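Local coordinates for protein GDP-mannose-dependent alpha-(1-6)-phosphatidylinositol monomannoside mannosyltransferase (Corynebacterium glutamicum, PDB 3OKP) that belongs to the GT-B clan of glycosyltransferases, enzymes built from two Rossmann-like domains that face each other across a cleft, at residues V10-P16 against R62-M68; M78-R83 against T104-A110; Q222-R227 against L338-D343. The contacts are given in a common frame with arbitrary orientation. Residue numbers count along the deposited sequence, not the author numbering.

How the interactions relate
From the N terminus the three contacts come in series, none nesting in or crossing another. Interaction 1 closes a loop of 45 intervening residues, joining the ends of strands 7-11 and 59-63 in the seven-stranded parallel sheet. The chain then enters helix 72-84, where interaction 2 closes a shorter loop, around strand 89-92, onto helix 102-107. These two contacts touch: Val10 CG2 lies 3.9 Å from Met78 SD, with centres about 18 Å apart. Interaction 3 belongs to the second domain, built on the six-stranded parallel sheet, and spans 110 residues between helices 213-226 and 331-342; its centre is about 49 Å from that of interaction 1 and about 60 Å from that of interaction 2.

Interaction 1: V10-P16 against R62-M68; sequences VTNDFPP and RWPRSVM
Segment 10-16 is the end of strand 7-11 (Val10, Thr11) running into a loop; segment 62-68 likewise starts on strand 59-63 and continues as a loop. Their CA atoms come to 5.2 Å at Asn12 and Met68 but lie 10.2 Å apart at Phe14 and Arg62. Val10, extended with a t rotamer, puts CG1 3.8 Å from Met68 SD; Met68 is extended (t, t), and its m chi3 turns CE to 3.8 Å from Thr11 O. Thr11 OG1 accepts from Asp13 N at 2.8 Å, an ST turn. At Asn12 the backbone bends (phi/psi -90/-8), and its t side chain accepts a hydrogen bond at OD1 from Met68 N (2.8 Å, 167°), sharing that atom with Ser42 OG. Phe14 directs its ring edge at Arg62, CD2 to NH2 3.6 Å, while water 1 bridges Phe14 O (2.7 Å) and Arg62 NH1 (2.8 Å). Pro15 O takes a hydrogen bond from Arg62 NH2 (2.8 Å, 168°). A cis peptide precedes Pro16, whose CD lies 3.7 Å from the same NH2. Arg62 (m, m, t) is also held by Asp53 at NE and by Ser42 O at NH1. Such loops at the C-terminal edge of a parallel sheet are characteristic of Rossmann-like domains. Strand 37-42 runs between the two parent strands; Phe14 packs against it and helix 20-29, and Met68 reaches Thr74 of helix 72-84.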
# COMPACT_ATOMS: atom_id res chain seq x y z
N VAL A 10 7.37 -9.33 15.74
CA VAL A 10 6.47 -10.43 16.07
C VAL A 10 5.30 -10.40 15.10
O VAL A 10 4.55 -9.43 15.05
CB VAL A 10 5.96 -10.33 17.53
CG1 VAL A 10 4.96 -11.45 17.85
CG2 VAL A 10 7.13 -10.35 18.51
N THR A 11 5.14 -11.47 14.32
CA THR A 11 4.20 -11.44 13.20
C THR A 11 3.71 -12.81 12.72
O THR A 11 4.47 -13.79 12.68
CB THR A 11 4.80 -10.64 11.99
OG1 THR A 11 3.84 -10.55 10.93
CG2 THR A 11 6.10 -11.27 11.47
N ASN A 12 2.43 -12.86 12.37
CA ASN A 12 1.85 -13.99 11.65
C ASN A 12 1.96 -13.78 10.13
O ASN A 12 1.66 -14.68 9.35
CB ASN A 12 0.39 -14.18 12.05
CG ASN A 12 -0.22 -15.46 11.50
OD1 ASN A 12 0.34 -16.54 11.66
ND2 ASN A 12 -1.37 -15.33 10.85
N ASP A 13 2.40 -12.59 9.74
CA ASP A 13 2.42 -12.19 8.33
C ASP A 13 3.85 -11.96 7.85
O ASP A 13 4.38 -10.85 7.95
CB ASP A 13 1.60 -10.91 8.12
CG ASP A 13 0.21 -10.99 8.71
OD1 ASP A 13 -0.57 -11.89 8.30
OD2 ASP A 13 -0.12 -10.15 9.57
N PHE A 14 4.48 -13.01 7.32
CA PHE A 14 5.86 -12.92 6.85
C PHE A 14 6.01 -13.76 5.58
O PHE A 14 5.33 -14.78 5.44
CB PHE A 14 6.82 -13.39 7.95
CG PHE A 14 8.25 -12.93 7.76
CD1 PHE A 14 8.59 -11.59 7.90
CD2 PHE A 14 9.25 -13.85 7.46
CE1 PHE A 14 9.90 -11.16 7.72
CE2 PHE A 14 10.58 -13.43 7.29
CZ PHE A 14 10.90 -12.08 7.42
N PRO A 15 6.88 -13.32 4.64
CA PRO A 15 7.24 -14.18 3.51
C PRO A 15 7.75 -15.56 3.97
O PRO A 15 8.16 -15.69 5.13
CB PRO A 15 8.36 -13.39 2.83
CG PRO A 15 8.10 -11.98 3.18
CD PRO A 15 7.53 -12.00 4.56
N PRO A 16 7.75 -16.57 3.08
CA PRO A 16 7.51 -16.51 1.63
C PRO A 16 6.04 -16.33 1.19
O PRO A 16 5.79 -16.12 0.01
CB PRO A 16 8.05 -17.85 1.14
CG PRO A 16 7.87 -18.77 2.29
CD PRO A 16 8.05 -17.94 3.53
N ARG A 62 11.50 -19.16 13.54
CA ARG A 62 10.21 -19.68 13.08
C ARG A 62 9.43 -20.39 14.19
O ARG A 62 9.92 -21.32 14.83
CB ARG A 62 10.40 -20.60 11.87
CG ARG A 62 10.84 -19.89 10.59
CD ARG A 62 9.70 -19.12 9.93
NE ARG A 62 10.11 -18.49 8.68
CZ ARG A 62 9.30 -17.86 7.84
NH1 ARG A 62 8.00 -17.77 8.10
NH2 ARG A 62 9.78 -17.32 6.72
N TRP A 63 8.20 -19.91 14.40
CA TRP A 63 7.24 -20.54 15.30
C TRP A 63 6.58 -21.70 14.53
O TRP A 63 5.98 -21.47 13.48
CB TRP A 63 6.23 -19.49 15.76
CG TRP A 63 5.20 -19.92 16.79
CD1 TRP A 63 3.85 -19.83 16.68
CD2 TRP A 63 5.46 -20.45 18.11
NE1 TRP A 63 3.24 -20.29 17.82
CE2 TRP A 63 4.20 -20.68 18.71
CE3 TRP A 63 6.62 -20.77 18.83
CZ2 TRP A 63 4.07 -21.21 20.01
CZ3 TRP A 63 6.49 -21.30 20.11
CH2 TRP A 63 5.22 -21.51 20.69
N PRO A 64 6.72 -22.94 15.04
CA PRO A 64 6.29 -24.13 14.29
C PRO A 64 4.76 -24.33 14.25
O PRO A 64 4.28 -25.46 14.31
CB PRO A 64 6.95 -25.28 15.06
CG PRO A 64 7.01 -24.78 16.47
CD PRO A 64 7.28 -23.30 16.35
N ARG A 65 4.03 -23.22 14.15
CA ARG A 65 2.58 -23.22 14.04
C ARG A 65 2.16 -22.46 12.78
O ARG A 65 2.78 -21.46 12.42
CB ARG A 65 1.94 -22.58 15.27
CG ARG A 65 1.89 -23.46 16.51
CD ARG A 65 0.81 -24.53 16.38
NE ARG A 65 0.29 -24.98 17.68
CZ ARG A 65 0.82 -25.95 18.41
NH1 ARG A 65 0.27 -26.29 19.57
NH2 ARG A 65 1.90 -26.60 17.99
N SER A 66 1.11 -22.95 12.13
CA SER A 66 0.58 -22.36 10.90
C SER A 66 0.04 -20.94 11.12
O SER A 66 0.08 -20.11 10.21
CB SER A 66 -0.51 -23.27 10.33
OG SER A 66 -0.96 -22.80 9.07
N VAL A 67 -0.48 -20.69 12.32
CA VAL A 67 -0.98 -19.38 12.71
C VAL A 67 -0.37 -19.00 14.06
O VAL A 67 -0.42 -19.79 15.01
CB VAL A 67 -2.54 -19.35 12.83
CG1 VAL A 67 -3.04 -17.93 13.05
CG2 VAL A 67 -3.20 -19.97 11.60
N MET A 68 0.23 -17.82 14.14
CA MET A 68 0.69 -17.31 15.42
C MET A 68 -0.44 -16.54 16.10
O MET A 68 -0.94 -15.54 15.56
CB MET A 68 1.93 -16.42 15.28
CG MET A 68 2.53 -16.04 16.62
SD MET A 68 3.87 -14.85 16.54
CE MET A 68 5.18 -15.85 15.83
O HOH W 1 5.73 -17.11 6.69

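Interaction 2: M78-R83 against T104-A110; sequences MAEIIR and TAKQAGA
Helix 72-84 meets the end of helix 102-107 through alanines packed against Met78 and Ile82, with Ala79 CA 5.1 Å from Ala108 CA. Met78 (t, t, p) bends its CE over Ala105, 3.6 Å from Ala105 N and 3.9 Å from Ala105 CB. Ile82 (m, t) straddles the partner: CD1 is 3.8 Å from Ala105 CA, CG2 3.9 Å from Ala108 CB and 4.1 Å from Ala110 N. On their outer side Ala79 CB touches Ala108 CB at 3.8 Å. Arg83 (m, t, m) lays CG 3.3 Å from Ala108 O, while its NH2 salt-bridges Glu80 OE2 (2.5 Å). Gly109 (phi/psi 115/4) ends the helix in a Schellman motif (Ala110 N to Ala105 O and Gly109 N to Lys106 O, each 3.1 Å); a CB there would jam against Ala108 O. Both helices rest on strand 89-92 in a Rossmann-like layer. The contact is van der Waals and largely apolar, its closeness consistent with small alanines on both sides; the Arg83 charge is met within its own helix.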
# COMPACT_ATOMS: atom_id res chain seq x y z
N MET A 78 8.08 -15.72 22.94
CA MET A 78 8.44 -14.33 22.66
C MET A 78 9.29 -13.74 23.79
O MET A 78 10.31 -13.09 23.53
CB MET A 78 7.18 -13.47 22.45
CG MET A 78 7.47 -12.01 22.12
SD MET A 78 6.05 -10.92 22.24
CE MET A 78 5.73 -10.94 24.00
N ALA A 79 8.86 -13.99 25.02
CA ALA A 79 9.55 -13.50 26.22
C ALA A 79 11.00 -13.99 26.30
O ALA A 79 11.90 -13.23 26.66
CB ALA A 79 8.78 -13.89 27.48
N GLU A 80 11.22 -15.27 25.98
CA GLU A 80 12.57 -15.84 26.06
C GLU A 80 13.51 -15.32 24.97
O GLU A 80 14.71 -15.20 25.21
CB GLU A 80 12.52 -17.37 26.07
CG GLU A 80 12.19 -17.97 27.45
CD GLU A 80 13.16 -17.54 28.54
OE1 GLU A 80 14.38 -17.78 28.38
OE2 GLU A 80 12.71 -16.96 29.55
N ILE A 81 12.96 -15.00 23.81
CA ILE A 81 13.73 -14.38 22.72
C ILE A 81 14.14 -12.96 23.12
O ILE A 81 15.30 -12.57 22.92
CB ILE A 81 12.95 -14.37 21.38
CG1 ILE A 81 12.70 -15.81 20.89
CG2 ILE A 81 13.70 -13.57 20.32
CD1 ILE A 81 11.60 -15.93 19.83
N ILE A 82 13.20 -12.21 23.69
CA ILE A 82 13.46 -10.85 24.19
C ILE A 82 14.68 -10.82 25.11
O ILE A 82 15.57 -9.98 24.95
CB ILE A 82 12.21 -10.25 24.89
CG1 ILE A 82 11.14 -9.89 23.85
CG2 ILE A 82 12.58 -9.01 25.72
CD1 ILE A 82 9.73 -9.73 24.42
N ARG A 83 14.74 -11.76 26.05
CA ARG A 83 15.84 -11.83 27.00
C ARG A 83 17.13 -12.39 26.40
O ARG A 83 18.22 -11.88 26.69
CB ARG A 83 15.42 -12.60 28.26
CG ARG A 83 14.32 -11.89 29.05
CD ARG A 83 13.89 -12.68 30.28
NE ARG A 83 13.06 -13.83 29.93
CZ ARG A 83 11.76 -13.93 30.19
NH1 ARG A 83 11.11 -12.95 30.80
NH2 ARG A 83 11.10 -15.03 29.83
N THR A 104 3.23 -8.81 28.13
CA THR A 104 4.29 -9.81 28.29
C THR A 104 5.64 -9.28 27.80
O THR A 104 6.68 -9.54 28.41
CB THR A 104 3.95 -11.12 27.54
OG1 THR A 104 2.72 -11.65 28.05
CG2 THR A 104 5.05 -12.17 27.71
N ALA A 105 5.61 -8.53 26.70
CA ALA A 105 6.82 -7.93 26.13
C ALA A 105 7.50 -6.98 27.12
O ALA A 105 8.73 -7.02 27.27
CB ALA A 105 6.51 -7.23 24.81
N LYS A 106 6.71 -6.14 27.78
CA LYS A 106 7.22 -5.24 28.82
C LYS A 106 7.69 -6.01 30.06
O LYS A 106 8.71 -5.66 30.67
CB LYS A 106 6.18 -4.18 29.20
CG LYS A 106 5.94 -3.15 28.11
CD LYS A 106 5.19 -1.93 28.63
CE LYS A 106 5.21 -0.80 27.60
NZ LYS A 106 4.23 0.29 27.93
N GLN A 107 6.95 -7.06 30.43
CA GLN A 107 7.34 -7.94 31.53
C GLN A 107 8.68 -8.62 31.28
O GLN A 107 9.49 -8.78 32.20
CB GLN A 107 6.27 -9.02 31.77
CG GLN A 107 4.95 -8.51 32.31
CD GLN A 107 3.91 -9.61 32.43
OE1 GLN A 107 4.21 -10.80 32.21
NE2 GLN A 107 2.69 -9.24 32.78
N ALA A 108 8.91 -9.00 30.02
CA ALA A 108 10.15 -9.68 29.62
C ALA A 108 11.35 -8.73 29.56
O ALA A 108 12.49 -9.18 29.44
CB ALA A 108 9.95 -10.38 28.28
N GLY A 109 11.10 -7.43 29.64
CA GLY A 109 12.17 -6.45 29.76
C GLY A 109 12.33 -5.49 28.59
O GLY A 109 13.26 -4.68 28.59
N ALA A 110 11.44 -5.58 27.60
CA ALA A 110 11.46 -4.64 26.48
C ALA A 110 11.10 -3.22 26.94
O ALA A 110 10.18 -3.04 27.75
CB ALA A 110 10.51 -5.09 25.37

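Interaction 3: Q222-R227 against L338-D343; sequences QVIAAR and LIELLD
Two helix ends lie side by side, running roughly the same way: the axes of 222-226 and 338-342 come within 10.1 Å and cross at -34°, with Val223 CA and Ile339 CA 5.9 Å apart. Ile339 (m, t) is the main bump on its helix. Its CD1 fills the hollow between Gln222 O (3.6 Å) and Ala226 CB (3.8 Å), while its CG1 rests 3.9 Å from Val223 CA; the small alanine lets the isoleucine tip settle close to the opposing backbone. In return Val223 (t) enters the groove lined by Leu338, Ile339 and Leu342, with CG2 3.9 Å from Leu338 CB and 4.3 Å from Ile339 CG1, and CG1 4.1 Å from Leu342 CD1. This is helix packing within the second Rossmann-like domain of the GT-B fold, where helix 213-226 makes the crossover between parallel strands 200-204 and 231-235. Leu338 and Leu342 also cover Ile275 of strand 275-278, and Leu342 touches Pro199. Past the apolar interlock the first chain leaves its helix at Arg227 (phi/psi -131/85), and three m torsions fold that side chain across the end of the other helix. Arg227 NH1 forms a salt bridge with Asp343 OD1 (3.0 Å, 150°) and a weak hydrogen bond to Leu342 O (3.1 Å), both met near the guanidinium plane. Water 2 donates to Leu342 O at 3.0 Å and weakly accepts from Arg227 NH2 at 3.3 Å; Leu342 O is bonded by Arg348 NH2 as well.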
# COMPACT_ATOMS: atom_id res chain seq x y z
N GLN A 222 -17.51 10.08 -23.69
CA GLN A 222 -17.15 11.49 -23.91
C GLN A 222 -15.68 11.67 -24.26
O GLN A 222 -15.34 12.47 -25.14
CB GLN A 222 -17.53 12.36 -22.71
CG GLN A 222 -19.00 12.74 -22.66
CD GLN A 222 -19.34 13.56 -21.43
OE1 GLN A 222 -19.91 13.04 -20.47
NE2 GLN A 222 -18.99 14.84 -21.46
N VAL A 223 -14.81 10.91 -23.59
CA VAL A 223 -13.37 10.93 -23.88
C VAL A 223 -13.12 10.52 -25.33
O VAL A 223 -12.41 11.22 -26.06
CB VAL A 223 -12.57 10.02 -22.91
CG1 VAL A 223 -11.08 10.01 -23.27
CG2 VAL A 223 -12.75 10.47 -21.46
N ILE A 224 -13.72 9.41 -25.75
CA ILE A 224 -13.58 8.88 -27.11
C ILE A 224 -14.08 9.86 -28.16
O ILE A 224 -13.47 10.02 -29.21
CB ILE A 224 -14.30 7.51 -27.26
CG1 ILE A 224 -13.64 6.46 -26.35
CG2 ILE A 224 -14.27 7.03 -28.72
CD1 ILE A 224 -14.54 5.29 -26.02
N ALA A 225 -15.20 10.53 -27.87
CA ALA A 225 -15.76 11.51 -28.81
C ALA A 225 -14.75 12.63 -29.09
O ALA A 225 -14.57 13.03 -30.25
CB ALA A 225 -17.07 12.08 -28.28
N ALA A 226 -14.08 13.10 -28.05
CA ALA A 226 -13.08 14.16 -28.17
C ALA A 226 -11.76 13.65 -28.76
O ALA A 226 -11.14 14.33 -29.59
CB ALA A 226 -12.84 14.82 -26.82
N ARG A 227 -11.34 12.47 -28.32
CA ARG A 227 -10.09 11.86 -28.75
C ARG A 227 -10.34 10.40 -29.16
O ARG A 227 -10.18 9.49 -28.35
CB ARG A 227 -9.04 11.93 -27.63
CG ARG A 227 -8.70 13.34 -27.12
CD ARG A 227 -8.00 14.20 -28.18
NE ARG A 227 -6.74 13.60 -28.63
CZ ARG A 227 -5.56 13.81 -28.05
NH1 ARG A 227 -5.46 14.61 -26.99
NH2 ARG A 227 -4.47 13.21 -28.52
N LEU A 338 -10.17 14.12 -17.83
CA LEU A 338 -9.39 13.27 -18.73
C LEU A 338 -9.07 13.95 -20.06
O LEU A 338 -7.91 13.97 -20.49
CB LEU A 338 -10.08 11.91 -18.94
CG LEU A 338 -9.99 10.93 -17.76
CD1 LEU A 338 -11.04 9.83 -17.86
CD2 LEU A 338 -8.58 10.34 -17.62
N ILE A 339 -10.08 14.53 -20.70
CA ILE A 339 -9.91 15.25 -21.97
C ILE A 339 -8.98 16.47 -21.81
O ILE A 339 -8.07 16.67 -22.61
CB ILE A 339 -11.26 15.70 -22.58
CG1 ILE A 339 -12.14 14.48 -22.92
CG2 ILE A 339 -11.04 16.56 -23.83
CD1 ILE A 339 -13.62 14.81 -23.05
N GLU A 340 -9.22 17.25 -20.75
CA GLU A 340 -8.41 18.43 -20.44
C GLU A 340 -6.92 18.09 -20.31
O GLU A 340 -6.06 18.77 -20.89
CB GLU A 340 -8.93 19.11 -19.17
CG GLU A 340 -8.35 20.51 -18.90
CD GLU A 340 -8.90 21.16 -17.64
OE1 GLU A 340 -9.36 20.43 -16.73
OE2 GLU A 340 -8.86 22.40 -17.55
N LEU A 341 -6.61 17.02 -19.58
CA LEU A 341 -5.23 16.58 -19.39
C LEU A 341 -4.61 15.99 -20.66
O LEU A 341 -3.46 16.29 -20.98
CB LEU A 341 -5.12 15.58 -18.23
CG LEU A 341 -5.10 16.14 -16.81
CD1 LEU A 341 -4.92 14.99 -15.81
CD2 LEU A 341 -4.01 17.19 -16.62
N LEU A 342 -5.37 15.15 -21.37
CA LEU A 342 -4.92 14.59 -22.64
C LEU A 342 -4.63 15.67 -23.69
O LEU A 342 -3.75 15.49 -24.54
CB LEU A 342 -5.94 13.58 -23.19
CG LEU A 342 -6.09 12.22 -22.49
CD1 LEU A 342 -7.30 11.48 -23.05
CD2 LEU A 342 -4.82 11.37 -22.60
N ASP A 343 -5.36 16.78 -23.62
CA ASP A 343 -5.21 17.89 -24.57
C ASP A 343 -4.09 18.88 -24.18
O ASP A 343 -3.80 19.81 -24.94
CB ASP A 343 -6.54 18.65 -24.73
CG ASP A 343 -7.57 17.87 -25.55
OD1 ASP A 343 -7.26 16.78 -26.07
OD2 ASP A 343 -8.71 18.36 -25.67
O HOH W 2 -2.78 12.90 -25.68